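Long-range contacts in Tol-Pal system protein TolA (Pseudomonas aeruginosa, PDB 1LR0), which is an inner-membrane component of the Tol-Pal system, here its C-terminal periplasmic domain, and probably supports outer membrane invagination during division and outer membrane integrity: residues D32-L37 / R112-K117; Q40-P45 / K78-S83; A48-S53 / K117-S122; S53-I58 / S70-S75. All coordinates share one frame; numbering follows the deposited sequence.

Contact 1: residues D32-L37 / R112-K117; sequences DLIVNL and RRIIFK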
loop_
_atom_site.group_PDB
_atom_site.type_symbol
_atom_site.label_atom_id
_atom_site.label_comp_id
_atom_site.label_asym_id
_atom_site.label_seq_id
_atom_site.Cartn_x
_atom_site.Cartn_y
_atom_site.Cartn_z
ATOM N N ASP A 32 3.689 -4.011 -2.144
ATOM C CA ASP A 32 3.723 -4.793 -3.368
ATOM C C ASP A 32 2.413 -5.589 -3.535
ATOM O O ASP A 32 1.843 -5.604 -4.646
ATOM C CB ASP A 32 4.856 -5.777 -3.420
ATOM C CG ASP A 32 6.189 -5.161 -3.687
ATOM O OD1 ASP A 32 6.231 -4.010 -4.178
ATOM O OD2 ASP A 32 7.257 -5.865 -3.436
ATOM N N LEU A 33 1.981 -6.238 -2.457
ATOM C CA LEU A 33 0.725 -6.967 -2.477
ATOM C C LEU A 33 -0.419 -6.014 -2.850
ATOM O O LEU A 33 -1.199 -6.302 -3.721
ATOM C CB LEU A 33 0.516 -7.746 -1.182
ATOM C CG LEU A 33 -0.812 -8.502 -1.004
ATOM C CD1 LEU A 33 -0.762 -9.640 -1.922
ATOM C CD2 LEU A 33 -0.976 -8.954 0.400
ATOM N N ILE A 34 -0.492 -4.847 -2.246
ATOM C CA ILE A 34 -1.584 -3.949 -2.569
ATOM C C ILE A 34 -1.548 -3.619 -4.049
ATOM O O ILE A 34 -2.535 -3.721 -4.789
ATOM C CB ILE A 34 -1.460 -2.695 -1.749
ATOM C CG1 ILE A 34 -1.761 -2.976 -0.277
ATOM C CG2 ILE A 34 -2.363 -1.607 -2.269
ATOM C CD1 ILE A 34 -1.452 -1.773 0.607
ATOM N N VAL A 35 -0.356 -3.301 -4.503
ATOM C CA VAL A 35 -0.207 -2.897 -5.879
ATOM C C VAL A 35 -0.605 -4.054 -6.803
ATOM O O VAL A 35 -1.375 -3.855 -7.759
ATOM C CB VAL A 35 1.256 -2.342 -6.165
ATOM C CG1 VAL A 35 1.435 -2.263 -7.641
ATOM C CG2 VAL A 35 1.382 -0.893 -5.582
ATOM N N ASN A 36 -0.160 -5.267 -6.506
ATOM C CA ASN A 36 -0.505 -6.372 -7.387
ATOM C C ASN A 36 -2.012 -6.641 -7.390
ATOM O O ASN A 36 -2.611 -6.892 -8.428
ATOM C CB ASN A 36 0.256 -7.626 -7.028
ATOM C CG ASN A 36 1.775 -7.601 -7.574
ATOM O OD1 ASN A 36 2.142 -8.466 -8.320
ATOM N ND2 ASN A 36 2.535 -6.565 -7.270
ATOM N N LEU A 37 -2.618 -6.565 -6.211
ATOM C CA LEU A 37 -4.077 -6.892 -6.116
ATOM C C LEU A 37 -4.925 -5.863 -6.827
ATOM O O LEU A 37 -5.887 -6.204 -7.554
ATOM C CB LEU A 37 -4.494 -7.046 -4.647
ATOM C CG LEU A 37 -3.827 -8.216 -3.906
ATOM C CD1 LEU A 37 -4.292 -8.177 -2.392
ATOM C CD2 LEU A 37 -4.252 -9.450 -4.560
ATOM N N ARG A 112 -3.727 4.374 4.449
ATOM C CA ARG A 112 -2.418 4.307 3.769
ATOM C C ARG A 112 -2.525 4.961 2.382
ATOM O O ARG A 112 -3.485 4.636 1.655
ATOM C CB ARG A 112 -1.876 2.899 3.563
ATOM C CG ARG A 112 -0.318 2.918 3.302
ATOM C CD ARG A 112 0.457 1.688 3.554
ATOM N NE ARG A 112 1.852 1.713 3.090
ATOM C CZ ARG A 112 2.875 2.225 3.759
ATOM N NH1 ARG A 112 2.700 2.722 4.969
ATOM N NH2 ARG A 112 4.095 2.171 3.222
ATOM N N ARG A 113 -1.591 5.841 2.000
ATOM C CA ARG A 113 -1.622 6.442 0.674
ATOM C C ARG A 113 -0.685 5.710 -0.221
ATOM O O ARG A 113 0.529 5.657 0.064
ATOM C CB ARG A 113 -1.206 7.908 0.778
ATOM C CG ARG A 113 -2.199 8.787 1.489
ATOM C CD ARG A 113 -1.680 10.246 1.728
ATOM N NE ARG A 113 -2.783 11.044 2.206
ATOM C CZ ARG A 113 -3.326 10.957 3.432
ATOM N NH1 ARG A 113 -2.836 10.130 4.355
ATOM N NH2 ARG A 113 -4.370 11.722 3.765
ATOM N N ILE A 114 -1.205 5.186 -1.322
ATOM C CA ILE A 114 -0.364 4.437 -2.297
ATOM C C ILE A 114 -0.456 5.145 -3.658
ATOM O O ILE A 114 -1.506 5.616 -4.044
ATOM C CB ILE A 114 -0.968 3.050 -2.426
ATOM C CG1 ILE A 114 -0.908 2.266 -1.094
ATOM C CG2 ILE A 114 -0.265 2.253 -3.458
ATOM C CD1 ILE A 114 0.506 1.876 -0.717
ATOM N N ILE A 115 0.659 5.239 -4.360
ATOM C CA ILE A 115 0.692 5.825 -5.664
ATOM C C ILE A 115 0.541 4.753 -6.666
ATOM O O ILE A 115 1.258 3.768 -6.654
ATOM C CB ILE A 115 2.042 6.541 -5.839
ATOM C CG1 ILE A 115 2.067 7.789 -4.924
ATOM C CG2 ILE A 115 2.237 6.993 -7.304
ATOM C CD1 ILE A 115 3.478 8.447 -4.942
ATOM N N PHE A 116 -0.392 4.950 -7.557
ATOM C CA PHE A 116 -0.588 4.051 -8.684
ATOM C C PHE A 116 -0.259 4.667 -10.013
ATOM O O PHE A 116 -0.615 5.835 -10.236
ATOM C CB PHE A 116 -2.061 3.591 -8.724
ATOM C CG PHE A 116 -2.449 2.802 -7.479
ATOM C CD1 PHE A 116 -1.967 1.536 -7.282
ATOM C CD2 PHE A 116 -3.283 3.329 -6.513
ATOM C CE1 PHE A 116 -2.341 0.785 -6.173
ATOM C CE2 PHE A 116 -3.594 2.571 -5.396
ATOM C CZ PHE A 116 -3.144 1.298 -5.260
ATOM N N LYS A 117 0.335 3.903 -10.931
ATOM C CA LYS A 117 0.675 4.343 -12.297
ATOM C C LYS A 117 0.067 3.351 -13.277
ATOM O O LYS A 117 0.115 2.114 -13.061
ATOM C CB LYS A 117 2.206 4.363 -12.512
ATOM C CG LYS A 117 2.956 5.125 -11.489
ATOM C CD LYS A 117 4.482 5.082 -11.710
ATOM C CE LYS A 117 5.356 5.803 -10.604
ATOM N NZ LYS A 117 6.827 5.695 -11.117
#
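V35 sets one methyl, CG2, against two side chains of the strand, while I34, the residue before it on the helix, meets the same two with its own CG2. The contact is therefore a four-residue apolar cluster. V35 CG2 lies 4.1 Å from I114 CG2 and the same distance from F116 CE1. I34 CG2 reaches the phenyl from its edge, close to the ring plane, with F116 CZ 4.2 Å away, and comes within 4.3 Å of I114 CG1. V35 approaches the ring obliquely. One face of that ring is covered by its strand neighbour: I114 CG2 stands 3.5 Å above the plane, offset toward the rim. The chi1 of F116, -63°, puts CG anti to the carbonyl carbon, and the far end of the ring comes nearer the helix than its first bond would suggest.

The backbones stay well apart. Helix and strand axes approach to 9.9 Å and cross at -54°, leaving side chains to span the interval.

Polar links occur at the margins. N36 ND2 and N36 N both donate to D32 O within the helix, and R112 forms a salt bridge with D31, just before the helical segment. Within the sheet, I114 and F116 pair through their backbones with V56 and V54 of strand 54-60.

This is helix-on-sheet packing in the TonB-like C-terminal domain, long helix 4-41 lying against strand 111-116, an outermost strand of the sheet within this chain. Branched methyls and one ring in van der Waals contact imply cohesion by dispersion and exclusion of water, with little directional constraint from the groups themselves.

Contact 2: residues Q40-P45 / K78-S83; sequences QQWRRP and KPFDSS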
loop_
_atom_site.group_PDB
_atom_site.type_symbol
_atom_site.label_atom_id
_atom_site.label_comp_id
_atom_site.label_asym_id
_atom_site.label_seq_id
_atom_site.Cartn_x
_atom_site.Cartn_y
_atom_site.Cartn_z
ATOM N N GLN A 40 -4.650 -6.333 -10.569
ATOM C CA GLN A 40 -5.485 -7.386 -11.066
ATOM C C GLN A 40 -6.894 -6.972 -11.225
ATOM O O GLN A 40 -7.574 -7.396 -12.173
ATOM C CB GLN A 40 -5.534 -8.498 -10.033
ATOM C CG GLN A 40 -4.461 -9.480 -10.176
ATOM C CD GLN A 40 -4.214 -10.212 -8.860
ATOM O OE1 GLN A 40 -3.055 -10.500 -8.579
ATOM N NE2 GLN A 40 -5.283 -10.529 -8.089
ATOM N N GLN A 41 -7.338 -6.107 -10.356
ATOM C CA GLN A 41 -8.667 -5.600 -10.535
ATOM C C GLN A 41 -8.899 -4.466 -11.571
ATOM O O GLN A 41 -10.018 -4.179 -12.020
ATOM C CB GLN A 41 -9.216 -5.028 -9.281
ATOM C CG GLN A 41 -9.347 -6.102 -8.176
ATOM C CD GLN A 41 -10.531 -7.115 -8.445
ATOM O OE1 GLN A 41 -11.492 -6.796 -9.121
ATOM N NE2 GLN A 41 -10.423 -8.282 -7.925
ATOM N N TRP A 42 -7.825 -3.809 -11.921
ATOM C CA TRP A 42 -7.932 -2.586 -12.703
ATOM C C TRP A 42 -8.513 -2.807 -14.089
ATOM O O TRP A 42 -8.098 -3.687 -14.848
ATOM C CB TRP A 42 -6.510 -1.984 -12.819
ATOM C CG TRP A 42 -6.403 -0.661 -13.490
ATOM C CD1 TRP A 42 -7.004 0.519 -13.096
ATOM C CD2 TRP A 42 -5.538 -0.320 -14.593
ATOM N NE1 TRP A 42 -6.625 1.528 -13.942
ATOM C CE2 TRP A 42 -5.724 1.050 -14.854
ATOM C CE3 TRP A 42 -4.655 -1.047 -15.402
ATOM C CZ2 TRP A 42 -4.982 1.743 -15.819
ATOM C CZ3 TRP A 42 -3.949 -0.375 -16.397
ATOM C CH2 TRP A 42 -4.133 0.994 -16.597
ATOM N N ARG A 43 -9.407 -1.918 -14.433
ATOM C CA ARG A 43 -10.033 -1.897 -15.772
ATOM C C ARG A 43 -9.597 -0.581 -16.388
ATOM O O ARG A 43 -10.010 0.529 -15.958
ATOM C CB ARG A 43 -11.571 -1.929 -15.610
ATOM C CG ARG A 43 -11.946 -3.177 -14.832
ATOM C CD ARG A 43 -13.415 -3.581 -14.871
ATOM N NE ARG A 43 -13.564 -4.832 -15.630
ATOM C CZ ARG A 43 -13.041 -6.028 -15.266
ATOM N NH1 ARG A 43 -12.348 -6.156 -14.127
ATOM N NH2 ARG A 43 -13.220 -7.099 -16.054
ATOM N N ARG A 44 -8.645 -0.669 -17.310
ATOM C CA ARG A 44 -8.024 0.561 -17.776
ATOM C C ARG A 44 -8.942 1.415 -18.608
ATOM O O ARG A 44 -9.607 0.917 -19.473
ATOM C CB ARG A 44 -6.760 0.255 -18.515
ATOM C CG ARG A 44 -6.928 -0.580 -19.807
ATOM C CD ARG A 44 -5.657 -1.260 -20.204
ATOM N NE ARG A 44 -5.349 -2.317 -19.249
ATOM C CZ ARG A 44 -4.249 -3.004 -19.209
ATOM N NH1 ARG A 44 -3.267 -2.801 -20.090
ATOM N NH2 ARG A 44 -4.124 -3.932 -18.290
ATOM N N PRO A 45 -8.975 2.725 -18.390
ATOM C CA PRO A 45 -9.768 3.597 -19.260
ATOM C C PRO A 45 -8.965 4.056 -20.458
ATOM O O PRO A 45 -7.703 4.079 -20.421
ATOM C CB PRO A 45 -10.064 4.761 -18.329
ATOM C CG PRO A 45 -8.813 4.891 -17.571
ATOM C CD PRO A 45 -8.344 3.504 -17.310
ATOM N N LYS A 78 -9.263 12.480 -14.806
ATOM C CA LYS A 78 -10.274 11.965 -13.885
ATOM C C LYS A 78 -10.678 10.486 -14.135
ATOM O O LYS A 78 -10.889 9.767 -13.235
ATOM C CB LYS A 78 -11.469 12.904 -13.932
ATOM C CG LYS A 78 -12.620 12.453 -13.044
ATOM C CD LYS A 78 -13.638 13.584 -12.775
ATOM C CE LYS A 78 -14.950 13.052 -12.174
ATOM N NZ LYS A 78 -15.977 14.159 -12.245
ATOM N N PRO A 79 -10.785 10.020 -15.379
ATOM C CA PRO A 79 -11.076 8.612 -15.578
ATOM C C PRO A 79 -9.990 7.667 -15.044
ATOM O O PRO A 79 -10.304 6.605 -14.477
ATOM C CB PRO A 79 -11.274 8.485 -17.087
ATOM C CG PRO A 79 -11.538 9.932 -17.546
ATOM C CD PRO A 79 -10.809 10.780 -16.623
ATOM N N PHE A 80 -8.717 8.001 -15.217
ATOM C CA PHE A 80 -7.689 7.159 -14.567
ATOM C C PHE A 80 -7.811 7.194 -13.088
ATOM O O PHE A 80 -7.809 6.163 -12.442
ATOM C CB PHE A 80 -6.236 7.583 -14.986
ATOM C CG PHE A 80 -5.215 6.836 -14.268
ATOM C CD1 PHE A 80 -4.206 7.508 -13.560
ATOM C CD2 PHE A 80 -5.283 5.456 -14.243
ATOM C CE1 PHE A 80 -3.321 6.825 -12.850
ATOM C CE2 PHE A 80 -4.357 4.741 -13.558
ATOM C CZ PHE A 80 -3.340 5.430 -12.804
ATOM N N ASP A 81 -7.985 8.387 -12.515
ATOM C CA ASP A 81 -8.196 8.464 -11.091
ATOM C C ASP A 81 -9.351 7.551 -10.602
ATOM O O ASP A 81 -9.235 6.821 -9.630
ATOM C CB ASP A 81 -8.554 9.883 -10.653
ATOM C CG ASP A 81 -7.403 10.865 -10.725
ATOM O OD1 ASP A 81 -7.734 12.036 -10.458
ATOM O OD2 ASP A 81 -6.213 10.600 -11.061
ATOM N N SER A 82 -10.486 7.659 -11.276
ATOM C CA SER A 82 -11.640 6.892 -10.880
ATOM C C SER A 82 -11.356 5.408 -11.065
ATOM O O SER A 82 -11.791 4.586 -10.242
ATOM C CB SER A 82 -12.829 7.266 -11.753
ATOM O OG SER A 82 -13.233 8.578 -11.457
ATOM N N SER A 83 -10.627 5.049 -12.102
ATOM C CA SER A 83 -10.308 3.611 -12.328
ATOM C C SER A 83 -9.411 3.018 -11.243
ATOM O O SER A 83 -9.526 1.853 -10.889
ATOM C CB SER A 83 -9.648 3.434 -13.714
ATOM O OG SER A 83 -8.267 3.858 -13.724
HETATM O O HOH W 1 -10.800 -0.047 -12.466
#
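W42 brings the six-membered part of its indole against F80, CZ2 lying 3.8 Å from F80 CE2, with the two side chains crossing at about a right angle. The approach is oblique for both rings. The pyrrole N-H is used at the indole edge: NE1 donates to S83 OG over 2.9 Å, at an N-H...O angle of 156° and with the acceptor only 13° from the ring plane. S83 OG in turn donates to F80 O at 2.7 Å, in the carbonyl plane and on a lone pair. Its chi1 of 76° places the oxygen between the backbone N and carbonyl carbon of S83, where it relays the bond from the indole to the preceding helical turn. P45 packs beside this relay, its CD 3.6 Å from S83 OG and its CB 4.1 Å from P79 CB. A water bridges the backbones, accepting from R43 N and donating to S83 O. On one face of the indole, R44 CB sits 3.3 Å above the plane toward the rim.

The contact ties the chain leaving helix 4-41 to the first turns of helix 78-91; P118 and L121 of helix 118-123 touch both aromatic rings, and V54 of strand 54-60 packs on F80.

Contact 3: residues A48-S53 / K117-S122; sequences ARNGMS and KPEDLS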
loop_
_atom_site.group_PDB
_atom_site.type_symbol
_atom_site.label_atom_id
_atom_site.label_comp_id
_atom_site.label_asym_id
_atom_site.label_seq_id
_atom_site.Cartn_x
_atom_site.Cartn_y
_atom_site.Cartn_z
ATOM N N ALA A 48 -5.858 6.491 -20.095
ATOM C CA ALA A 48 -4.673 6.184 -19.365
ATOM C C ALA A 48 -3.444 6.274 -20.197
ATOM O O ALA A 48 -3.454 5.865 -21.355
ATOM C CB ALA A 48 -4.769 4.843 -18.671
ATOM N N ARG A 49 -2.386 6.841 -19.625
ATOM C CA ARG A 49 -1.113 6.923 -20.351
ATOM C C ARG A 49 0.071 6.652 -19.425
ATOM O O ARG A 49 0.017 7.048 -18.269
ATOM C CB ARG A 49 -0.894 8.309 -20.955
ATOM C CG ARG A 49 -1.841 8.624 -22.136
ATOM C CD ARG A 49 -1.688 7.808 -23.339
ATOM N NE ARG A 49 -2.531 8.441 -24.374
ATOM C CZ ARG A 49 -3.775 8.224 -24.546
ATOM N NH1 ARG A 49 -4.389 7.311 -23.820
ATOM N NH2 ARG A 49 -4.417 8.917 -25.463
ATOM N N ASN A 50 1.134 6.095 -19.958
ATOM C CA ASN A 50 2.417 6.072 -19.252
ATOM C C ASN A 50 2.796 7.475 -18.761
ATOM O O ASN A 50 2.621 8.466 -19.485
ATOM C CB ASN A 50 3.514 5.500 -20.136
ATOM C CG ASN A 50 3.500 3.977 -20.116
ATOM O OD1 ASN A 50 2.554 3.324 -20.643
ATOM N ND2 ASN A 50 4.497 3.409 -19.497
ATOM N N GLY A 51 3.325 7.563 -17.552
ATOM C CA GLY A 51 3.751 8.869 -17.055
ATOM C C GLY A 51 2.805 9.440 -16.043
ATOM O O GLY A 51 3.072 10.428 -15.408
HETATM N N MSE A 52 1.583 8.902 -15.997
HETATM C CA MSE A 52 0.619 9.367 -15.017
HETATM C C MSE A 52 0.835 8.704 -13.648
HETATM O O MSE A 52 1.301 7.531 -13.560
HETATM C CB MSE A 52 -0.863 9.046 -15.525
HETATM C CG MSE A 52 -1.292 9.816 -16.771
HETATM SE SE MSE A 52 -3.158 9.230 -17.139
HETATM C CE MSE A 52 -3.459 10.620 -18.559
ATOM N N SER A 53 0.385 9.410 -12.584
ATOM C CA SER A 53 0.433 8.919 -11.230
ATOM C C SER A 53 -0.744 9.392 -10.455
ATOM O O SER A 53 -1.065 10.569 -10.535
ATOM C CB SER A 53 1.699 9.531 -10.493
ATOM O OG SER A 53 2.812 8.841 -10.897
ATOM N N LYS A 117 0.335 3.903 -10.931
ATOM C CA LYS A 117 0.675 4.343 -12.297
ATOM C C LYS A 117 0.067 3.351 -13.277
ATOM O O LYS A 117 0.115 2.114 -13.061
ATOM C CB LYS A 117 2.206 4.363 -12.512
ATOM C CG LYS A 117 2.956 5.125 -11.489
ATOM C CD LYS A 117 4.482 5.082 -11.710
ATOM C CE LYS A 117 5.356 5.803 -10.604
ATOM N NZ LYS A 117 6.827 5.695 -11.117
ATOM N N PRO A 118 -0.429 3.814 -14.391
ATOM C CA PRO A 118 -1.014 2.892 -15.381
ATOM C C PRO A 118 -0.031 1.838 -15.802
ATOM O O PRO A 118 -0.456 0.717 -16.008
ATOM C CB PRO A 118 -1.310 3.804 -16.579
ATOM C CG PRO A 118 -1.625 5.125 -15.983
ATOM C CD PRO A 118 -0.531 5.216 -14.845
ATOM N N GLU A 119 1.247 2.200 -15.989
ATOM C CA GLU A 119 2.167 1.221 -16.512
ATOM C C GLU A 119 2.449 0.111 -15.463
ATOM O O GLU A 119 2.628 -1.051 -15.808
ATOM C CB GLU A 119 3.469 1.881 -16.980
ATOM C CG GLU A 119 4.099 2.734 -15.955
ATOM C CD GLU A 119 3.689 4.235 -16.024
ATOM O OE1 GLU A 119 2.494 4.582 -16.189
ATOM O OE2 GLU A 119 4.571 5.091 -15.922
ATOM N N ASP A 120 2.453 0.457 -14.174
ATOM C CA ASP A 120 2.663 -0.538 -13.169
ATOM C C ASP A 120 1.428 -1.395 -12.939
ATOM O O ASP A 120 1.477 -2.604 -12.676
ATOM C CB ASP A 120 3.103 0.156 -11.917
ATOM C CG ASP A 120 4.594 0.530 -11.953
ATOM O OD1 ASP A 120 5.391 -0.129 -12.717
ATOM O OD2 ASP A 120 5.032 1.469 -11.257
ATOM N N LEU A 121 0.269 -0.776 -13.005
ATOM C CA LEU A 121 -0.946 -1.563 -12.964
ATOM C C LEU A 121 -1.044 -2.549 -14.145
ATOM O O LEU A 121 -1.442 -3.701 -14.000
ATOM C CB LEU A 121 -2.150 -0.630 -12.998
ATOM C CG LEU A 121 -2.355 0.220 -11.724
ATOM C CD1 LEU A 121 -3.326 1.380 -12.002
ATOM C CD2 LEU A 121 -2.785 -0.486 -10.480
ATOM N N SER A 122 -0.630 -2.107 -15.325
ATOM C CA SER A 122 -0.632 -2.999 -16.525
ATOM C C SER A 122 0.419 -4.096 -16.348
ATOM O O SER A 122 0.119 -5.274 -16.566
ATOM C CB SER A 122 -0.319 -2.209 -17.820
ATOM O OG SER A 122 -0.439 -3.151 -18.909
HETATM O O HOH W 2 3.872 7.271 -14.255
#
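P118 and E119, the first two residues of helix 118-123, receive the loop 48-53 in two different ways. The close-packed part centres on the proline ring. M52 O lies 3.2 Å from P118 CD, and R49 O lies 3.4 Å from P118 CG, so two loop carbonyls rest on its methylenes. Apolar groups fill in beside them: the CB of selenomethionine M52 is 3.9 Å from P118 CD, and A48 CB meets P118 CG. F80 of helix 78-91 and W42 also pack against P118, the one buried residue among those that touch across the contact. The fit is close at E119 too, where the N50 amide stacks on the carboxylate with the planes 23° apart and N50 ND2 comes 3.1 Å from E119 CB.

The loop takes the shape of a type II beta turn from R49 to M52, with G51 at its third position, where phi is positive and a side chain would jam against the preceding carbonyl oxygen. The turn presents G51 N to the carboxylate of E119. That N-H donates to OE2 at 3.2 Å, on the syn side and 26° out of the carboxylate plane, and more weakly to OE1. E119 brings its carboxylate round by a chi1 of 53°, which sets CG between its backbone N and carbonyl carbon, and by a bend at chi2.

Toward solvent the fit is looser. A water donates to both M52 O and E119 OE2, the latter at 2.8 Å, adding a water-mediated link between the turn and the carboxylate. Farther along, S53 OG touches the extended chain of K117 at CG, 3.8 Å away, and a Tris molecule, probably from the crystallisation liquor, lies about 3 Å from the E119 side chain.

Contact 4: residues S53-I58 / S70-S75; sequences SVEVLI and SVSRSS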
loop_
_atom_site.group_PDB
_atom_site.type_symbol
_atom_site.label_atom_id
_atom_site.label_comp_id
_atom_site.label_asym_id
_atom_site.label_seq_id
_atom_site.Cartn_x
_atom_site.Cartn_y
_atom_site.Cartn_z
ATOM N N SER A 53 0.385 9.410 -12.584
ATOM C CA SER A 53 0.433 8.919 -11.230
ATOM C C SER A 53 -0.744 9.392 -10.455
ATOM O O SER A 53 -1.065 10.569 -10.535
ATOM C CB SER A 53 1.699 9.531 -10.493
ATOM O OG SER A 53 2.812 8.841 -10.897
ATOM N N VAL A 54 -1.447 8.509 -9.767
ATOM C CA VAL A 54 -2.493 8.941 -8.863
ATOM C C VAL A 54 -2.210 8.419 -7.463
ATOM O O VAL A 54 -1.821 7.244 -7.307
ATOM C CB VAL A 54 -3.890 8.491 -9.311
ATOM C CG1 VAL A 54 -3.999 6.918 -9.379
ATOM C CG2 VAL A 54 -4.971 9.005 -8.373
ATOM N N GLU A 55 -2.302 9.286 -6.456
ATOM C CA GLU A 55 -2.214 8.825 -5.069
ATOM C C GLU A 55 -3.638 8.592 -4.520
ATOM O O GLU A 55 -4.483 9.468 -4.539
ATOM C CB GLU A 55 -1.470 9.763 -4.069
ATOM C CG GLU A 55 -1.097 9.121 -2.742
ATOM C CD GLU A 55 -0.317 10.187 -1.942
ATOM O OE1 GLU A 55 -0.831 11.267 -2.145
ATOM O OE2 GLU A 55 0.696 9.992 -1.254
ATOM N N VAL A 56 -3.830 7.431 -3.936
ATOM C CA VAL A 56 -5.088 7.035 -3.378
ATOM C C VAL A 56 -4.949 6.734 -1.924
ATOM O O VAL A 56 -4.047 5.999 -1.550
ATOM C CB VAL A 56 -5.558 5.687 -4.081
ATOM C CG1 VAL A 56 -6.776 5.176 -3.403
ATOM C CG2 VAL A 56 -5.803 5.951 -5.576
ATOM N N LEU A 57 -5.874 7.251 -1.120
ATOM C CA LEU A 57 -5.949 6.909 0.314
ATOM C C LEU A 57 -6.895 5.788 0.453
ATOM O O LEU A 57 -8.020 5.853 0.049
ATOM C CB LEU A 57 -6.444 8.143 1.050
ATOM C CG LEU A 57 -6.730 7.827 2.498
ATOM C CD1 LEU A 57 -5.448 7.737 3.265
ATOM C CD2 LEU A 57 -7.624 8.964 2.997
ATOM N N ILE A 58 -6.282 4.719 0.910
ATOM C CA ILE A 58 -6.871 3.467 1.197
ATOM C C ILE A 58 -7.138 3.334 2.707
ATOM O O ILE A 58 -6.213 3.449 3.532
ATOM C CB ILE A 58 -5.996 2.364 0.769
ATOM C CG1 ILE A 58 -5.525 2.483 -0.689
ATOM C CG2 ILE A 58 -6.734 1.086 0.914
ATOM C CD1 ILE A 58 -4.719 1.285 -1.131
ATOM N N SER A 70 -10.097 6.887 -1.789
ATOM C CA SER A 70 -10.328 8.146 -2.395
ATOM C C SER A 70 -9.008 8.726 -2.951
ATOM O O SER A 70 -7.940 8.393 -2.503
ATOM C CB SER A 70 -10.874 9.133 -1.371
ATOM O OG SER A 70 -9.980 9.159 -0.270
ATOM N N VAL A 71 -9.142 9.652 -3.861
ATOM C CA VAL A 71 -7.990 10.319 -4.469
ATOM C C VAL A 71 -7.380 11.268 -3.463
ATOM O O VAL A 71 -8.002 12.233 -3.029
ATOM C CB VAL A 71 -8.457 11.053 -5.614
ATOM C CG1 VAL A 71 -7.299 11.862 -6.155
ATOM C CG2 VAL A 71 -8.940 10.043 -6.719
ATOM N N SER A 72 -6.119 11.044 -3.148
ATOM C CA SER A 72 -5.375 12.010 -2.316
ATOM C C SER A 72 -4.584 13.009 -3.188
ATOM O O SER A 72 -4.337 14.133 -2.757
ATOM C CB SER A 72 -4.428 11.291 -1.323
ATOM O OG SER A 72 -3.597 10.373 -2.012
ATOM N N ARG A 73 -4.066 12.576 -4.354
ATOM C CA ARG A 73 -3.471 13.525 -5.319
ATOM C C ARG A 73 -3.839 13.041 -6.671
ATOM O O ARG A 73 -3.468 11.951 -7.059
ATOM C CB ARG A 73 -1.959 13.656 -5.155
ATOM C CG ARG A 73 -1.274 14.704 -6.052
ATOM C CD ARG A 73 0.285 14.647 -5.941
ATOM N NE ARG A 73 0.765 15.066 -4.603
ATOM C CZ ARG A 73 0.786 16.323 -4.175
ATOM N NH1 ARG A 73 0.385 17.313 -4.915
ATOM N NH2 ARG A 73 1.245 16.612 -2.969
ATOM N N SER A 74 -4.561 13.867 -7.385
ATOM C CA SER A 74 -5.040 13.525 -8.698
ATOM C C SER A 74 -3.927 13.360 -9.702
ATOM O O SER A 74 -2.908 14.048 -9.636
ATOM C CB SER A 74 -6.016 14.582 -9.199
ATOM O OG SER A 74 -6.344 14.312 -10.573
ATOM N N SER A 75 -4.123 12.448 -10.671
ATOM C CA SER A 75 -3.257 12.329 -11.825
ATOM C C SER A 75 -3.390 13.461 -12.843
ATOM O O SER A 75 -2.556 13.557 -13.781
ATOM C CB SER A 75 -3.570 11.038 -12.597
ATOM O OG SER A 75 -4.836 11.100 -13.213
HETATM O O HOH W 3 -0.136 12.201 -13.545
HETATM O O HOH W 4 -0.406 12.316 -8.279
HETATM O O HOH W 5 1.380 12.422 -3.850
HETATM O O HOH W 6 -10.265 6.818 1.470
#
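E55 and R73, then V56 and V71, pair in antiparallel fashion with the register slipping by one residue between them, a classic beta bulge in which S72 and R73 both face E55. E55 O accepts from both bulge amides, S72 N at 2.7 Å and R73 N at 3.1 Å, which arrive from the same face of its plane. E55 N returns a bond to R73 O, and beyond the bulge L57 and S70 exchange two, with L57 N meeting S70 O almost in line with the carbonyl (C=O...N 167°).

On the face of V56 and V71, V54 CG2 comes 4.3 Å from V71 CG1; its chi1 of 61° leaves CG2 anti to the backbone N. On the other face E55 extends beside R73, whose NE is 4.8 Å from E55 OE1. A water accepts from NE at 2.8 Å and donates weakly to that oxygen. Another water joins L57 O to S70 OG. At the S53 end, S75 CB approaches S53 O to 3.3 Å, while S74 and S75 hydroxyls bond to D81.

Backbone bonds thus carry this hairpin contact. E55 OE1 and R73 NE, too far apart for direct contact and linked through a water, may still attract one another weakly.

Contact 1 is the buried core of the set, about 4 Å from the chain's centre to its own, and is wholly apolar across its segments. Contact 2 is partly buried, and contacts 3 and 4 lie at the surface, where carboxylates, backbone amides and waters take a larger share. Contacts 1 and 4 meet in one sheet: strand 54-60 is central, with 66-73 and 111-116 flanking it. Contacts 1 and 2 both use helix 4-41. F116 of contact 1 packs on L121 of contact 3, and along the chain contact 4 is nested inside the loops closed by the other three. K117 is shared by contacts 1 and 3, and S53 by contacts 3 and 4.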